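Local coordinates for Tat-secreted protein Rv2525c (Mycobacterium tuberculosis, PDB 4PMQ) that may act as a peptidoglycan hydrolase with glycosidase activity and shows esterase activity toward p-nitrophenyl esters in vitro, at residues Q85-G90 and R127-V132; F159-W164 and H176-E181. All blocks are in the same frame, centred on the assembly; numbering follows the deposited sequence.

Contact 1 of 2, residues Q85-G90 and R127-V132; sequences QHARRG and RSWESV
One face of the Trp129 indole is taken by Ala87: its CA stands 3.5 Å from the centroid of the six-membered ring and 5° off the ring normal, a CH-pi contact. Ala87 CB lies above the same face, 3.5 Å from Trp129 CD2, one of the two ring-fusion carbons. His86 comes up obliquely through its carbonyl carbon, 3.9 Å from Trp129 CZ2. The indole also meets the rings of Tyr66 and Tyr125 edge-to-face, and its NE1 bonds to Tyr125 OH. With chi2 near 86°, it turns one face to Ala87 on helix 79-96. Away from the ring, the same methyl of Ala87 meets Val132, with 3.6 Å between Ala87 CB and Val132 CB. Val132 CG1 reaches on to Arg88, whose aliphatic CG lies 4.1 Å from it, the two side chains crossing at about a right angle. The contact is apolar, with a small residue letting the segment axes approach to 8.6 Å at a crossing angle of -42°. Ser128 OG turns to Ala80 O near the start of helix 79-96. Inward, Trp129 rests on Ile105 and Ala107 of strand 105-108 and on Thr138 of strand 138-142, so the ring lies between helix 79-96 and the sheet.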
loop_
_atom_site.group_PDB
_atom_site.type_symbol
_atom_site.label_atom_id
_atom_site.label_comp_id
_atom_site.label_asym_id
_atom_site.label_seq_id
_atom_site.Cartn_x
_atom_site.Cartn_y
_atom_site.Cartn_z
ATOM N N GLN A 85 -2.019 -16.181 -4.666
ATOM C CA GLN A 85 -3.371 -15.780 -5.069
ATOM C C GLN A 85 -3.537 -14.242 -4.995
ATOM O O GLN A 85 -4.014 -13.625 -5.946
ATOM C CB GLN A 85 -4.390 -16.459 -4.146
ATOM C CG GLN A 85 -4.447 -17.983 -4.330
ATOM C CD GLN A 85 -5.089 -18.704 -3.160
ATOM O OE1 GLN A 85 -5.564 -18.100 -2.187
ATOM N NE2 GLN A 85 -5.068 -20.026 -3.204
ATOM N N HIS A 86 -3.109 -13.632 -3.881
ATOM C CA HIS A 86 -3.270 -12.188 -3.743
ATOM C C HIS A 86 -2.324 -11.426 -4.697
ATOM O O HIS A 86 -2.741 -10.446 -5.321
ATOM C CB HIS A 86 -3.026 -11.790 -2.278
ATOM C CG HIS A 86 -4.138 -12.245 -1.381
ATOM N ND1 HIS A 86 -5.418 -11.678 -1.461
ATOM C CD2 HIS A 86 -4.139 -13.179 -0.402
ATOM C CE1 HIS A 86 -6.155 -12.320 -0.570
ATOM N NE2 HIS A 86 -5.428 -13.218 0.105
ATOM N N ALA A 87 -1.074 -11.892 -4.833
ATOM C CA ALA A 87 -0.119 -11.192 -5.711
ATOM C C ALA A 87 -0.560 -11.216 -7.175
ATOM O O ALA A 87 -0.445 -10.218 -7.884
ATOM C CB ALA A 87 1.272 -11.822 -5.573
ATOM N N ARG A 88 -1.087 -12.351 -7.630
ATOM C CA ARG A 88 -1.578 -12.428 -9.007
ATOM C C ARG A 88 -2.683 -11.400 -9.251
ATOM O O ARG A 88 -2.687 -10.720 -10.276
ATOM C CB ARG A 88 -2.139 -13.816 -9.283
ATOM C CG ARG A 88 -1.056 -14.875 -9.382
ATOM C CD ARG A 88 -1.706 -16.245 -9.525
ATOM N NE ARG A 88 -0.746 -17.336 -9.364
ATOM C CZ ARG A 88 -1.073 -18.583 -9.019
ATOM N NH1 ARG A 88 -2.349 -18.920 -8.843
ATOM N NH2 ARG A 88 -0.129 -19.499 -8.851
ATOM N N ARG A 89 -3.628 -11.315 -8.299
ATOM C CA ARG A 89 -4.778 -10.424 -8.434
ATOM C C ARG A 89 -4.336 -8.957 -8.396
ATOM O O ARG A 89 -4.725 -8.168 -9.264
ATOM C CB ARG A 89 -5.824 -10.744 -7.363
ATOM C CG ARG A 89 -7.125 -9.972 -7.542
ATOM C CD ARG A 89 -7.769 -10.198 -8.922
ATOM N NE ARG A 89 -9.029 -9.467 -9.009
ATOM C CZ ARG A 89 -9.654 -9.145 -10.137
ATOM N NH1 ARG A 89 -9.129 -9.470 -11.313
ATOM N NH2 ARG A 89 -10.810 -8.495 -10.098
ATOM N N GLY A 90 -3.449 -8.633 -7.466
ATOM C CA GLY A 90 -2.906 -7.282 -7.387
ATOM C C GLY A 90 -2.200 -6.884 -8.673
ATOM O O GLY A 90 -2.459 -5.809 -9.223
ATOM N N ARG A 127 7.440 -13.760 0.296
ATOM C CA ARG A 127 8.263 -14.461 -0.700
ATOM C C ARG A 127 7.360 -14.816 -1.922
ATOM O O ARG A 127 7.836 -14.735 -3.061
ATOM C CB ARG A 127 8.944 -15.694 -0.118
ATOM C CG ARG A 127 10.085 -15.356 0.837
ATOM C CD ARG A 127 10.761 -16.615 1.344
ATOM N NE ARG A 127 11.973 -16.323 2.116
ATOM C CZ ARG A 127 12.531 -17.156 2.982
ATOM N NH1 ARG A 127 11.981 -18.340 3.225
ATOM N NH2 ARG A 127 13.620 -16.795 3.650
ATOM N N SER A 128 6.061 -15.178 -1.686
ATOM C CA SER A 128 5.137 -15.438 -2.812
ATOM C C SER A 128 4.930 -14.188 -3.642
ATOM O O SER A 128 4.921 -14.273 -4.878
ATOM C CB SER A 128 3.795 -15.954 -2.317
ATOM O OG SER A 128 3.923 -17.321 -1.988
ATOM N N TRP A 129 4.785 -13.002 -2.983
ATOM C CA TRP A 129 4.689 -11.759 -3.732
ATOM C C TRP A 129 5.938 -11.599 -4.611
ATOM O O TRP A 129 5.803 -11.285 -5.796
ATOM C CB TRP A 129 4.517 -10.561 -2.794
ATOM C CG TRP A 129 3.079 -10.288 -2.486
ATOM C CD1 TRP A 129 2.317 -10.859 -1.510
ATOM C CD2 TRP A 129 2.217 -9.381 -3.194
ATOM N NE1 TRP A 129 1.037 -10.337 -1.538
ATOM C CE2 TRP A 129 0.938 -9.456 -2.584
ATOM C CE3 TRP A 129 2.396 -8.528 -4.294
ATOM C CZ2 TRP A 129 -0.136 -8.655 -2.998
ATOM C CZ3 TRP A 129 1.327 -7.738 -4.711
ATOM C CH2 TRP A 129 0.086 -7.794 -4.057
ATOM N N GLU A 130 7.150 -11.857 -4.041
ATOM C CA GLU A 130 8.391 -11.749 -4.832
ATOM C C GLU A 130 8.418 -12.748 -6.000
ATOM O O GLU A 130 8.975 -12.446 -7.060
ATOM C CB GLU A 130 9.593 -12.004 -3.947
ATOM C CG GLU A 130 9.734 -10.910 -2.876
ATOM C CD GLU A 130 11.113 -10.966 -2.238
ATOM O OE1 GLU A 130 11.710 -12.062 -2.228
ATOM O OE2 GLU A 130 11.608 -9.915 -1.769
ATOM N N SER A 131 7.833 -13.923 -5.801
ATOM C CA SER A 131 7.816 -14.938 -6.837
ATOM C C SER A 131 6.841 -14.597 -7.940
ATOM O O SER A 131 6.951 -15.177 -9.016
ATOM C CB SER A 131 7.470 -16.305 -6.262
ATOM O OG SER A 131 7.638 -17.292 -7.281
ATOM N N VAL A 132 5.857 -13.736 -7.675
ATOM C CA VAL A 132 4.863 -13.426 -8.699
ATOM C C VAL A 132 5.276 -12.170 -9.460
ATOM O O VAL A 132 5.367 -12.225 -10.707
ATOM C CB VAL A 132 3.455 -13.270 -8.074
ATOM C CG1 VAL A 132 2.460 -12.729 -9.104
ATOM C CG2 VAL A 132 2.970 -14.612 -7.501
#

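Contact 2 of 2, residues F159-W164 and H176-E181; sequences FWQHNW and HLHQVE
Gln161 and His178 run alongside each other in the same direction from adjacent strands, their amide and imidazole planes 41° apart. Both have CG anti to the backbone N, and Gln161 CD comes over one face of the His178 ring. The ring's edge serves a different partner: His178 NE2 donates to Asn163 OD1 at 2.8 Å, in the imidazole plane and on a lone pair of the amide oxygen, although the Asn163 amide is turned 62° from the ring. Gln161 NE2 adds a weak bond to the same oxygen, while the Gln161 amide also bonds to His172 and Tyr170 in the connection between the strands.

On the other face of the sheet, Trp160 and Leu177 form a neighbouring pair, with Trp160 CD1 3.5 Å from Leu177 CB. The indole passes on to Gln179, whose backbone N lies at the ring edge. Trp160 NE1 itself bonds to Asn195 OD1. Gln179 reaches Tyr141 and Asp9 through its amide, and a water links its OE1 to Asn163 N.

Strand segments 159-161 and 177-181 run parallel. Gln161 N donates to Leu177 O at 2.9 Å, and Gln179 N to Gln161 O at 2.8 Å. At the start, Phe159 O accepts from both His176 N and Leu177 N, and the His176 imidazole accepts a bond of its own, from Phe159 N to ND1 at 3.0 Å, tilted 29° from the ring plane.

Trp160 pairs with Leu177 and Gln161 with His178, a parallel register without an intervening helix. These adjacent strands belong to the curled sheet of a TIM-barrel-like glycoside hydrolase domain; a glycerol, probably from the crystallisation liquor, bonds to Gln179 NE2 and may mark a pocket there.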
loop_
_atom_site.group_PDB
_atom_site.type_symbol
_atom_site.label_atom_id
_atom_site.label_comp_id
_atom_site.label_asym_id
_atom_site.label_seq_id
_atom_site.Cartn_x
_atom_site.Cartn_y
_atom_site.Cartn_z
ATOM N N PHE A 159 9.262 0.089 1.346
ATOM C CA PHE A 159 8.704 -0.035 2.686
ATOM C C PHE A 159 7.848 1.184 3.029
ATOM O O PHE A 159 8.273 2.327 2.866
ATOM C CB PHE A 159 9.872 -0.213 3.681
ATOM C CG PHE A 159 10.698 -1.429 3.332
ATOM C CD1 PHE A 159 10.215 -2.713 3.585
ATOM C CD2 PHE A 159 11.899 -1.299 2.637
ATOM C CE1 PHE A 159 10.937 -3.842 3.193
ATOM C CE2 PHE A 159 12.623 -2.438 2.236
ATOM C CZ PHE A 159 12.128 -3.700 2.507
ATOM N N TRP A 160 6.631 0.928 3.488
ATOM C CA TRP A 160 5.676 1.972 3.846
ATOM C C TRP A 160 5.289 1.736 5.283
ATOM O O TRP A 160 4.665 0.719 5.595
ATOM C CB TRP A 160 4.459 1.900 2.893
ATOM C CG TRP A 160 3.306 2.800 3.230
ATOM C CD1 TRP A 160 3.312 3.903 4.036
ATOM C CD2 TRP A 160 1.970 2.678 2.721
ATOM N NE1 TRP A 160 2.056 4.473 4.072
ATOM C CE2 TRP A 160 1.212 3.739 3.272
ATOM C CE3 TRP A 160 1.347 1.792 1.824
ATOM C CZ2 TRP A 160 -0.162 3.877 3.041
ATOM C CZ3 TRP A 160 -0.015 1.922 1.603
ATOM C CH2 TRP A 160 -0.749 2.979 2.171
ATOM N N GLN A 161 5.770 2.619 6.177
ATOM C CA GLN A 161 5.565 2.407 7.598
ATOM C C GLN A 161 4.196 2.812 8.092
ATOM O O GLN A 161 3.754 3.938 7.806
ATOM C CB GLN A 161 6.620 3.177 8.408
ATOM C CG GLN A 161 6.471 2.957 9.925
ATOM C CD GLN A 161 7.497 3.778 10.676
ATOM O OE1 GLN A 161 8.633 3.902 10.222
ATOM N NE2 GLN A 161 7.095 4.403 11.781
ATOM N N HIS A 162 3.571 1.935 8.914
ATOM C CA HIS A 162 2.369 2.300 9.692
ATOM C C HIS A 162 2.784 2.339 11.166
ATOM O O HIS A 162 3.831 1.802 11.528
ATOM C CB HIS A 162 1.118 1.443 9.455
ATOM C CG HIS A 162 1.174 0.014 9.897
ATOM N ND1 HIS A 162 1.149 -0.340 11.251
ATOM C CD2 HIS A 162 1.096 -1.113 9.152
ATOM C CE1 HIS A 162 1.070 -1.664 11.278
ATOM N NE2 HIS A 162 1.035 -2.178 10.044
ATOM N N ASN A 163 1.991 2.980 12.006
ATOM C CA ASN A 163 2.395 3.209 13.395
ATOM C C ASN A 163 1.820 2.224 14.440
ATOM O O ASN A 163 2.039 2.417 15.641
ATOM C CB ASN A 163 2.019 4.639 13.761
ATOM C CG ASN A 163 2.925 5.634 13.066
ATOM O OD1 ASN A 163 3.960 5.264 12.456
ATOM N ND2 ASN A 163 2.584 6.910 13.177
ATOM N N TRP A 164 1.145 1.167 14.005
ATOM C CA TRP A 164 0.597 0.209 14.953
ATOM C C TRP A 164 1.695 -0.780 15.302
ATOM O O TRP A 164 1.903 -1.750 14.562
ATOM C CB TRP A 164 -0.636 -0.472 14.343
ATOM C CG TRP A 164 -1.266 -1.499 15.244
ATOM C CD1 TRP A 164 -1.105 -1.627 16.599
ATOM C CD2 TRP A 164 -2.184 -2.527 14.851
ATOM N NE1 TRP A 164 -1.822 -2.712 17.059
ATOM C CE2 TRP A 164 -2.552 -3.233 16.019
ATOM C CE3 TRP A 164 -2.771 -2.890 13.625
ATOM C CZ2 TRP A 164 -3.416 -4.341 15.979
ATOM C CZ3 TRP A 164 -3.682 -3.936 13.606
ATOM C CH2 TRP A 164 -3.991 -4.651 14.773
ATOM N N HIS A 176 10.269 4.264 2.619
ATOM C CA HIS A 176 10.082 5.150 1.474
ATOM C C HIS A 176 8.911 6.081 1.737
ATOM O O HIS A 176 8.904 7.217 1.271
ATOM C CB HIS A 176 9.805 4.306 0.229
ATOM C CG HIS A 176 10.961 3.419 -0.110
ATOM N ND1 HIS A 176 11.188 2.238 0.575
ATOM C CD2 HIS A 176 11.995 3.644 -0.953
ATOM C CE1 HIS A 176 12.300 1.734 0.067
ATOM N NE2 HIS A 176 12.835 2.556 -0.849
ATOM N N LEU A 177 7.909 5.581 2.491
ATOM C CA LEU A 177 6.670 6.268 2.828
ATOM C C LEU A 177 6.362 6.052 4.282
ATOM O O LEU A 177 6.716 4.996 4.809
ATOM C CB LEU A 177 5.514 5.698 1.990
ATOM C CG LEU A 177 5.725 5.745 0.475
ATOM C CD1 LEU A 177 4.652 4.953 -0.285
ATOM C CD2 LEU A 177 5.779 7.184 -0.045
ATOM N N HIS A 178 5.669 7.000 4.915
ATOM C CA HIS A 178 5.269 6.840 6.329
ATOM C C HIS A 178 3.835 7.341 6.544
ATOM O O HIS A 178 3.549 8.500 6.292
ATOM C CB HIS A 178 6.253 7.573 7.262
ATOM C CG HIS A 178 5.960 7.495 8.728
ATOM N ND1 HIS A 178 6.543 8.379 9.606
ATOM C CD2 HIS A 178 5.219 6.599 9.435
ATOM C CE1 HIS A 178 6.114 8.037 10.815
ATOM N NE2 HIS A 178 5.293 6.990 10.766
ATOM N N GLN A 179 2.950 6.463 7.012
ATOM C CA GLN A 179 1.571 6.827 7.317
ATOM C C GLN A 179 1.602 7.565 8.653
ATOM O O GLN A 179 1.964 6.960 9.672
ATOM C CB GLN A 179 0.703 5.574 7.359
ATOM C CG GLN A 179 -0.791 5.905 7.337
ATOM C CD GLN A 179 -1.567 4.626 7.260
ATOM O OE1 GLN A 179 -1.411 3.753 8.109
ATOM N NE2 GLN A 179 -2.453 4.504 6.265
ATOM N N VAL A 180 1.313 8.881 8.622
ATOM C CA VAL A 180 1.408 9.726 9.830
ATOM C C VAL A 180 0.058 10.147 10.414
ATOM O O VAL A 180 0.045 10.679 11.517
ATOM C CB VAL A 180 2.299 10.978 9.594
ATOM C CG1 VAL A 180 3.729 10.546 9.296
ATOM C CG2 VAL A 180 1.756 11.871 8.468
ATOM N N GLU A 181 -1.058 9.945 9.701
ATOM C CA GLU A 181 -2.377 10.361 10.218
ATOM C C GLU A 181 -3.435 9.454 9.654
ATOM O O GLU A 181 -3.452 9.226 8.450
ATOM C CB GLU A 181 -2.637 11.806 9.786
ATOM C CG GLU A 181 -3.687 12.545 10.566
ATOM C CD GLU A 181 -4.046 13.869 9.918
ATOM O OE1 GLU A 181 -3.534 14.917 10.372
ATOM O OE2 GLU A 181 -4.838 13.854 8.947
HETATM O O HOH W 1 -0.423 4.261 10.745
#

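In the fold
The two contacts lie on opposite sides of the chain's centre, with their own centres about 22 Å apart and nearest atoms about 8 Å apart. Contact 1 is a partly buried helix pair on the outer layer, whereas contact 2 is a buried strand pair within the sheet. No secondary-structure element is common to both, but strand 138-142 connects them indirectly: Trp129 packs on it in contact 1, and it is the sheet neighbour of strand 158-161 in contact 2. Their chemistry differs accordingly. Contact 1 buries 272 Å² through apolar and CH-pi contacts, while contact 2 buries 518 Å² and combines backbone bonds with histidine and amide side-chain bonds.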